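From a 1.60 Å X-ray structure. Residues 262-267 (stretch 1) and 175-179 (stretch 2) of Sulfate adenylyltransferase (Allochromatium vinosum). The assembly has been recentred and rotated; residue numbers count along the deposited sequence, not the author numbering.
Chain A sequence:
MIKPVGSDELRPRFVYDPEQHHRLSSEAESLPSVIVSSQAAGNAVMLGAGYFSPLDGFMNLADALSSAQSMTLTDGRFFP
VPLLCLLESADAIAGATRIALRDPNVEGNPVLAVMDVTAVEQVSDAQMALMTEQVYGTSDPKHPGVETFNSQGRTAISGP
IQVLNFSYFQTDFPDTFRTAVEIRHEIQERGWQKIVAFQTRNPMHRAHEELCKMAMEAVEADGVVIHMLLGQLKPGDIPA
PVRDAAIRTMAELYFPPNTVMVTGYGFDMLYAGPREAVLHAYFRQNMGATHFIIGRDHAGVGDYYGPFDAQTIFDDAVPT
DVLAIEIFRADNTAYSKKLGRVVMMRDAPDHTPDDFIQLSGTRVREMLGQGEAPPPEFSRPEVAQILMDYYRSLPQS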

# COMPACT_ATOMS: atom_id res chain seq x y z
N VAL A 262 -7.01 9.24 -0.30
CA VAL A 262 -5.89 9.73 0.55
C VAL A 262 -4.65 8.85 0.32
O VAL A 262 -4.69 7.61 0.51
CB VAL A 262 -6.28 9.77 2.03
CG1 VAL A 262 -5.12 10.28 2.91
CG2 VAL A 262 -7.50 10.71 2.25
N THR A 263 -3.57 9.49 -0.12
CA THR A 263 -2.42 8.73 -0.63
C THR A 263 -1.18 9.52 -0.32
O THR A 263 -1.26 10.68 0.14
CB THR A 263 -2.43 8.60 -2.18
OG1 THR A 263 -2.21 9.88 -2.77
CG2 THR A 263 -3.76 7.97 -2.69
N GLY A 264 -0.04 8.93 -0.63
CA GLY A 264 1.24 9.62 -0.39
C GLY A 264 2.37 9.12 -1.26
O GLY A 264 2.30 8.01 -1.85
N TYR A 265 3.43 9.93 -1.34
CA TYR A 265 4.57 9.53 -2.13
C TYR A 265 5.83 10.02 -1.43
O TYR A 265 5.76 10.83 -0.51
CB TYR A 265 4.47 10.14 -3.55
CG TYR A 265 4.66 11.64 -3.59
CD1 TYR A 265 3.68 12.50 -3.11
CD2 TYR A 265 5.89 12.19 -4.01
CE1 TYR A 265 3.87 13.85 -3.12
CE2 TYR A 265 6.09 13.57 -4.02
CZ TYR A 265 5.08 14.37 -3.55
OH TYR A 265 5.26 15.73 -3.59
N GLY A 266 6.97 9.52 -1.89
CA GLY A 266 8.26 9.90 -1.27
C GLY A 266 9.26 10.46 -2.28
O GLY A 266 9.60 9.78 -3.25
N PHE A 267 9.72 11.70 -2.02
CA PHE A 267 10.64 12.41 -2.92
C PHE A 267 11.14 13.68 -2.18
O PHE A 267 10.33 14.42 -1.61
CB PHE A 267 9.90 12.85 -4.19
CG PHE A 267 10.77 13.60 -5.19
CD1 PHE A 267 11.84 12.95 -5.83
CD2 PHE A 267 10.52 14.93 -5.48
CE1 PHE A 267 12.63 13.64 -6.77
CE2 PHE A 267 11.29 15.62 -6.40
CZ PHE A 267 12.37 14.95 -7.05
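Stretch 2, residues 175-179: DTFRT

Stretch 2 crosses the strand that enters from earlier in the chain and runs through Val262, Thr263, Gly264 and Tyr265, and it does so obliquely. It has no regular helix or strand of its own. Its backbone nevertheless comes close enough to Gly264 to make a single beta bridge. The bridge pairs Gly264 with Phe177, with their CA atoms 4.6 Å apart. One residue back on each side, the CA atoms of Thr263 and Thr176 are 4.8 Å apart. The two backbones share a general sense here but do not stay side by side.

The contact is centred on Gly264, Thr176 and Arg178, which cover the most surface. Gly264 N donates to Thr176 O at 2.9 Å, but the N-H...O angle of 117° makes this a weak hydrogen bond. The return bond is better aligned. Arg178 N donates to Gly264 O at 3.0 Å, with an angle of 159°. Gly264 thus uses both its amide and its carbonyl on the two residues flanking Phe177. This is how a parallel bridge is made, and here it is not extended into a ladder.

Thr176 approaches mainly through its carbonyl. Besides accepting the amide of Gly264, Thr176 O lies 3.6 Å from Thr263 CA, in a CA-H...O contact. Its side chain points sideways.

The backbone of stretch 2 changes course at the bridge. Thr176 has phi/psi of -111/-34°, whereas Phe177 at -59/130° and Arg178 at -139/145° are more open. The strand residues Thr263, Gly264 and Tyr265 are all well extended.

Arg178 points its CA-to-CB bond toward the strand. Arg178 CG packs on Thr263 CB at 4.2 Å. The guanidinium group then folds back on its own stretch. Arg178 NH1 donates to Asp175 O at 3.0 Å and to Phe177 O at 3.1 Å. Arg178 NH2 adds a weak bond to Asp175 O at 3.3 Å. These bonds tie together the loop that carries the bridge.

Phe177 starts away from the strand, but the end of its side chain comes nearer. Phe177 CD1 is 4.2 Å from Tyr265 CA. Further along, Gly266 N meets the edge of the ring, 4.0 Å from Phe177 CE1. The side chain of Tyr265 points away from stretch 2, so its backbone makes the contact.

Asp175, Thr179 and Phe267 are scarcely covered by the other stretch; Val262 is partly covered but makes no close contact. Phe267 is out of reach. Thr179 points away and caps the helix that begins just past the stretch. The two stretches together bury 280 Å².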

# COMPACT_ATOMS: atom_id res chain seq x y z
N ASP A 175 0.18 2.34 5.09
CA ASP A 175 -1.21 2.52 4.61
C ASP A 175 -1.38 3.63 3.60
O ASP A 175 -2.39 3.66 2.87
CB ASP A 175 -2.21 2.73 5.78
CG ASP A 175 -2.33 1.50 6.68
OD1 ASP A 175 -1.99 0.36 6.24
OD2 ASP A 175 -2.79 1.64 7.83
N THR A 176 -0.43 4.56 3.52
CA THR A 176 -0.60 5.72 2.69
C THR A 176 0.32 5.76 1.47
O THR A 176 -0.08 6.24 0.42
CB THR A 176 -0.47 7.05 3.48
OG1 THR A 176 0.75 7.02 4.22
CG2 THR A 176 -1.63 7.17 4.48
N PHE A 177 1.56 5.24 1.60
CA PHE A 177 2.45 5.23 0.47
C PHE A 177 1.83 4.45 -0.67
O PHE A 177 1.36 3.33 -0.44
CB PHE A 177 3.83 4.63 0.78
CG PHE A 177 4.72 4.57 -0.41
CD1 PHE A 177 5.47 5.69 -0.81
CD2 PHE A 177 4.75 3.39 -1.23
CE1 PHE A 177 6.27 5.63 -1.96
CE2 PHE A 177 5.50 3.36 -2.42
CZ PHE A 177 6.29 4.47 -2.76
N ARG A 178 1.83 5.07 -1.87
CA ARG A 178 1.27 4.43 -3.10
C ARG A 178 2.17 4.70 -4.28
O ARG A 178 2.75 5.77 -4.39
CB ARG A 178 -0.09 5.05 -3.47
CG ARG A 178 -1.13 4.67 -2.52
CD ARG A 178 -1.66 3.26 -2.77
NE ARG A 178 -2.83 3.12 -1.94
CZ ARG A 178 -2.81 2.93 -0.62
NH1 ARG A 178 -1.66 2.79 0.05
NH2 ARG A 178 -3.96 2.85 0.05
N THR A 179 2.26 3.72 -5.16
CA THR A 179 2.91 3.92 -6.44
C THR A 179 1.97 4.64 -7.38
O THR A 179 0.74 4.63 -7.18
CB THR A 179 3.30 2.57 -7.09
OG1 THR A 179 2.12 1.77 -7.32
CG2 THR A 179 4.29 1.82 -6.17